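Local coordinates for iron-regulated outer membrane protein (Neisseria meningitidis, PDB 4B7O), which probably takes up iron across the meningococcal outer membrane as a TonB-dependent transporter, at residues E535-T540 and F558-K563. Numbering follows the deposited sequence.
Sequences ERARNT and FWQTIK
Trp559 meets Thr540 at one end of this antiparallel strand pair. Trp559 CB lies 4.0 Å from Thr540 O. With CG anti to the carbonyl carbon (chi1 -65°), the indole turns the edge of its six-membered ring to that oxygen: Trp559 CE3 comes to 3.2 Å from Thr540 O in the ring plane, CD2 and CZ3 are each farther, and Thr540 OG1 also approaches CE3. Beyond this edge the indole meets the Tyr557 ring, planes about 45° apart, and the side chain touches His590 of strand 578-600. Thr540 O also accepts a hydrogen bond from Trp559 N, 2.8 Å away, so bond and ring edge converge on one atom.

Six backbone hydrogen bonds, two each for Arg536–Lys563, Arg538–Thr561 and Thr540–Trp559, fix the register; N-H...O angles of 155° or more show them fairly straight. On the opposite face, Ala537 CB packs on Ile562 CG1 at 3.7 Å, and Asn539 OD1 lies 3.3 Å from Gln560 CG while Asn539 ND2 bonds Glu541 OE2. This face looks toward the plug, as Ala537 touching Thr163 and Asn539 touching Lys66 and Ala153 indicate. Antiparallel pairing of consecutive strands 535-547 and 551-567 makes this a beta hairpin in the transmembrane barrel of a TonB-dependent receptor.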
loop_
_atom_site.group_PDB
_atom_site.type_symbol
_atom_site.label_atom_id
_atom_site.label_comp_id
_atom_site.label_asym_id
_atom_site.label_seq_id
_atom_site.Cartn_x
_atom_site.Cartn_y
_atom_site.Cartn_z
ATOM N N GLU A 535 7.331 10.365 14.595
ATOM C CA GLU A 535 7.587 8.991 14.994
ATOM C C GLU A 535 8.944 8.620 14.483
ATOM O O GLU A 535 9.239 8.826 13.291
ATOM C CB GLU A 535 6.586 8.078 14.318
ATOM C CG GLU A 535 5.298 7.932 15.082
ATOM C CD GLU A 535 4.233 7.171 14.295
ATOM O OE1 GLU A 535 4.436 6.966 13.057
ATOM O OE2 GLU A 535 3.220 6.749 14.921
ATOM N N ARG A 536 9.750 8.019 15.338
ATOM C CA ARG A 536 11.158 7.714 14.940
ATOM C C ARG A 536 11.481 6.225 15.013
ATOM O O ARG A 536 11.364 5.591 16.064
ATOM C CB ARG A 536 12.168 8.570 15.721
ATOM C CG ARG A 536 13.531 8.604 15.059
ATOM C CD ARG A 536 14.233 9.899 15.315
ATOM N NE ARG A 536 15.566 9.947 14.709
ATOM C CZ ARG A 536 16.669 9.543 15.341
ATOM N NH1 ARG A 536 16.573 9.035 16.585
ATOM N NH2 ARG A 536 17.852 9.646 14.722
ATOM N N ALA A 537 11.780 5.645 13.868
ATOM C CA ALA A 537 11.980 4.203 13.833
ATOM C C ALA A 537 13.480 3.939 13.826
ATOM O O ALA A 537 14.254 4.667 13.158
ATOM C CB ALA A 537 11.352 3.608 12.569
ATOM N N ARG A 538 13.878 2.904 14.556
ATOM C CA ARG A 538 15.206 2.333 14.348
ATOM C C ARG A 538 15.036 0.891 13.900
ATOM O O ARG A 538 14.498 0.109 14.638
ATOM C CB ARG A 538 16.033 2.405 15.638
ATOM C CG ARG A 538 17.518 2.146 15.421
ATOM C CD ARG A 538 18.299 2.123 16.745
ATOM N NE ARG A 538 17.780 1.209 17.780
ATOM C CZ ARG A 538 18.515 0.769 18.814
ATOM N NH1 ARG A 538 19.797 1.126 18.919
ATOM N NH2 ARG A 538 18.000 -0.036 19.752
ATOM N N ASN A 539 15.476 0.565 12.692
ATOM C CA ASN A 539 15.277 -0.759 12.149
ATOM C C ASN A 539 16.605 -1.488 11.952
ATOM O O ASN A 539 17.458 -1.058 11.212
ATOM C CB ASN A 539 14.488 -0.680 10.812
ATOM C CG ASN A 539 14.021 -2.035 10.300
ATOM O OD1 ASN A 539 13.117 -2.625 10.843
ATOM N ND2 ASN A 539 14.642 -2.528 9.228
ATOM N N THR A 540 16.763 -2.637 12.591
ATOM C CA THR A 540 17.941 -3.429 12.306
ATOM C C THR A 540 17.609 -4.794 11.799
ATOM O O THR A 540 16.738 -5.478 12.327
ATOM C CB THR A 540 18.954 -3.400 13.463
ATOM O OG1 THR A 540 19.558 -4.691 13.637
ATOM C CG2 THR A 540 18.335 -2.978 14.688
ATOM N N PHE A 558 14.298 -9.272 11.600
ATOM C CA PHE A 558 14.297 -7.823 11.758
ATOM C C PHE A 558 13.898 -7.440 13.155
ATOM O O PHE A 558 13.196 -8.171 13.810
ATOM C CB PHE A 558 13.350 -7.143 10.757
ATOM C CG PHE A 558 11.949 -7.623 10.876
ATOM C CD1 PHE A 558 11.096 -7.045 11.815
ATOM C CD2 PHE A 558 11.517 -8.707 10.108
ATOM C CE1 PHE A 558 9.788 -7.492 11.957
ATOM C CE2 PHE A 558 10.222 -9.177 10.248
ATOM C CZ PHE A 558 9.361 -8.571 11.175
ATOM N N TRP A 559 14.389 -6.308 13.618
ATOM C CA TRP A 559 13.945 -5.806 14.910
ATOM C C TRP A 559 13.672 -4.364 14.755
ATOM O O TRP A 559 14.476 -3.625 14.137
ATOM C CB TRP A 559 15.033 -5.904 15.894
ATOM C CG TRP A 559 15.472 -7.292 16.227
ATOM C CD1 TRP A 559 15.069 -8.046 17.295
ATOM C CD2 TRP A 559 16.468 -8.099 15.521
ATOM N NE1 TRP A 559 15.714 -9.233 17.313
ATOM C CE2 TRP A 559 16.591 -9.323 16.282
ATOM C CE3 TRP A 559 17.249 -7.916 14.379
ATOM C CZ2 TRP A 559 17.472 -10.333 15.920
ATOM C CZ3 TRP A 559 18.137 -8.926 14.004
ATOM C CH2 TRP A 559 18.226 -10.127 14.752
ATOM N N GLN A 560 12.558 -3.913 15.305
ATOM C CA GLN A 560 12.268 -2.535 15.099
ATOM C C GLN A 560 11.699 -1.910 16.299
ATOM O O GLN A 560 10.900 -2.496 16.996
ATOM C CB GLN A 560 11.377 -2.346 13.908
ATOM C CG GLN A 560 11.629 -0.990 13.227
ATOM C CD GLN A 560 10.382 -0.590 12.540
ATOM O OE1 GLN A 560 10.397 0.023 11.477
ATOM N NE2 GLN A 560 9.248 -1.021 13.125
ATOM N N THR A 561 12.187 -0.717 16.566
ATOM C CA THR A 561 11.655 0.130 17.610
ATOM C C THR A 561 11.156 1.442 17.002
ATOM O O THR A 561 11.860 2.103 16.202
ATOM C CB THR A 561 12.746 0.459 18.642
ATOM O OG1 THR A 561 13.355 -0.754 19.009
ATOM C CG2 THR A 561 12.130 1.080 19.940
ATOM N N ILE A 562 9.952 1.821 17.386
ATOM C CA ILE A 562 9.448 3.137 16.977
ATOM C C ILE A 562 9.135 3.937 18.226
ATOM O O ILE A 562 8.298 3.544 19.073
ATOM C CB ILE A 562 8.272 3.044 16.012
ATOM C CG1 ILE A 562 8.705 2.262 14.785
ATOM C CG2 ILE A 562 7.937 4.412 15.450
ATOM C CD1 ILE A 562 7.550 1.760 13.921
ATOM N N LYS A 563 9.864 5.022 18.373
ATOM C CA LYS A 563 9.631 5.954 19.487
ATOM C C LYS A 563 8.680 7.080 19.065
ATOM O O LYS A 563 8.631 7.491 17.885
ATOM C CB LYS A 563 10.944 6.577 19.981
ATOM C CG LYS A 563 12.004 5.559 20.355
ATOM C CD LYS A 563 12.560 5.814 21.759
ATOM C CE LYS A 563 13.759 4.916 22.048
ATOM N NZ LYS A 563 14.945 5.338 21.216
#